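Local coordinates for protein sortase SrtE1 (Streptomyces coelicolor, PDB 5CUW) that anchors surface proteins to the cell wall as a class E transpeptidase, recognising Leu-Ala-x-Thr-Gly and Leu-Pro-x-Thr-Gly sorting signals, at residues Thr159-Thr164 / Arg172-Gly177. Sequence-based numbering, arbitrary orientation.
Sequences TLTTCT and RMIVWG
T162 O is gripped twice: M173 N donates to it at 2.9 Å, and R172 CA-H makes a weaker contact beside that bond. It sits in the antiparallel hairpin of the sortase beta-barrel, whose strands 156-164 and 171-184 carry the probable nucleophile C163 and the probable proton donor R172. C163 and R172 are a non-hydrogen-bonded pair of the ladder. The arginine chain bends about CB-CG (chi2 -69°), which sets its guanidinium with one face against C163 SG, which lies toward the rim, 3.7 Å from NH1. S169 O accepts a bond from NH1 and steadies that pose. An alanine in place of R172 would probably leave C163 SG without the guanidinium face beside it and S169 O without this donor. Further along, T161 CG2 lies beside I174 CD1, while T161 OG1 bonds to the hydroxyl of Y72, the inferred substrate-recognition residue. T162 and M173 run alongside each other on the opposite face. At the far end N88 holds T159 OG1, which also meets the indole edge of W176, 3.2 Å from CD1; I174 CG2 lies over one face of that ring.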
# COMPACT_ATOMS: atom_id res chain seq x y z
N THR A 159 0.57 -1.61 4.15
CA THR A 159 -0.86 -1.86 4.16
C THR A 159 -1.48 -1.27 2.90
O THR A 159 -1.30 -0.09 2.62
CB THR A 159 -1.56 -1.25 5.40
OG1 THR A 159 -0.86 -1.66 6.57
CG2 THR A 159 -3.02 -1.70 5.47
N LEU A 160 -2.22 -2.08 2.16
CA LEU A 160 -2.95 -1.59 0.98
C LEU A 160 -4.45 -1.62 1.28
O LEU A 160 -4.98 -2.66 1.69
CB LEU A 160 -2.65 -2.44 -0.25
CG LEU A 160 -1.21 -2.82 -0.60
CD1 LEU A 160 -1.20 -3.68 -1.88
CD2 LEU A 160 -0.30 -1.59 -0.76
N THR A 161 -5.14 -0.50 1.06
CA THR A 161 -6.58 -0.43 1.33
C THR A 161 -7.36 -0.03 0.08
O THR A 161 -6.92 0.84 -0.67
CB THR A 161 -6.91 0.57 2.48
OG1 THR A 161 -6.81 1.93 2.00
CG2 THR A 161 -5.94 0.38 3.63
N THR A 162 -8.50 -0.67 -0.17
CA THR A 162 -9.33 -0.29 -1.30
C THR A 162 -10.79 -0.58 -0.95
O THR A 162 -11.07 -1.10 0.12
CB THR A 162 -8.93 -1.04 -2.59
OG1 THR A 162 -9.56 -0.44 -3.73
CG2 THR A 162 -9.32 -2.51 -2.49
N CYS A 163 -11.71 -0.25 -1.85
CA CYS A 163 -13.13 -0.49 -1.59
C CYS A 163 -13.57 -1.89 -2.02
O CYS A 163 -12.99 -2.50 -2.91
CB CYS A 163 -13.98 0.56 -2.29
SG CYS A 163 -13.72 2.24 -1.69
N THR A 164 -14.62 -2.38 -1.39
CA THR A 164 -15.22 -3.66 -1.76
C THR A 164 -16.68 -3.67 -1.29
O THR A 164 -16.99 -3.07 -0.25
CB THR A 164 -14.44 -4.85 -1.15
OG1 THR A 164 -14.71 -6.05 -1.88
CG2 THR A 164 -14.78 -5.06 0.33
N ARG A 172 -14.35 -2.06 3.07
CA ARG A 172 -12.98 -1.95 2.63
C ARG A 172 -12.28 -3.31 2.62
O ARG A 172 -12.63 -4.18 3.40
CB ARG A 172 -12.20 -0.99 3.53
CG ARG A 172 -12.80 0.39 3.62
CD ARG A 172 -12.66 1.15 2.31
NE ARG A 172 -13.18 2.50 2.44
CZ ARG A 172 -14.42 2.86 2.11
NH1 ARG A 172 -15.26 1.96 1.62
NH2 ARG A 172 -14.81 4.11 2.27
N MET A 173 -11.31 -3.46 1.72
CA MET A 173 -10.48 -4.66 1.64
C MET A 173 -9.05 -4.27 1.95
O MET A 173 -8.53 -3.29 1.40
CB MET A 173 -10.58 -5.29 0.24
CG MET A 173 -9.44 -6.24 -0.10
SD MET A 173 -9.75 -7.14 -1.65
CE MET A 173 -9.87 -5.80 -2.83
N ILE A 174 -8.40 -5.03 2.83
CA ILE A 174 -7.05 -4.71 3.29
C ILE A 174 -6.06 -5.84 2.98
O ILE A 174 -6.33 -7.00 3.27
CB ILE A 174 -7.04 -4.45 4.81
CG1 ILE A 174 -8.27 -3.65 5.24
CG2 ILE A 174 -5.74 -3.80 5.25
CD1 ILE A 174 -8.36 -2.27 4.64
N VAL A 175 -4.92 -5.49 2.39
CA VAL A 175 -3.86 -6.46 2.16
C VAL A 175 -2.57 -5.97 2.86
O VAL A 175 -2.22 -4.81 2.71
CB VAL A 175 -3.61 -6.66 0.66
CG1 VAL A 175 -2.38 -7.50 0.40
CG2 VAL A 175 -4.85 -7.26 0.01
N TRP A 176 -1.92 -6.84 3.64
CA TRP A 176 -0.67 -6.50 4.35
C TRP A 176 0.54 -7.29 3.83
O TRP A 176 0.42 -8.46 3.46
CB TRP A 176 -0.79 -6.78 5.86
CG TRP A 176 -1.81 -5.98 6.63
CD1 TRP A 176 -1.68 -4.68 7.08
CD2 TRP A 176 -3.09 -6.43 7.11
NE1 TRP A 176 -2.80 -4.30 7.77
CE2 TRP A 176 -3.68 -5.36 7.80
CE3 TRP A 176 -3.79 -7.64 7.00
CZ2 TRP A 176 -4.94 -5.45 8.39
CZ3 TRP A 176 -5.05 -7.73 7.59
CH2 TRP A 176 -5.61 -6.64 8.28
N GLY A 177 1.70 -6.64 3.85
CA GLY A 177 2.96 -7.28 3.50
C GLY A 177 4.05 -6.96 4.51
O GLY A 177 3.89 -6.08 5.36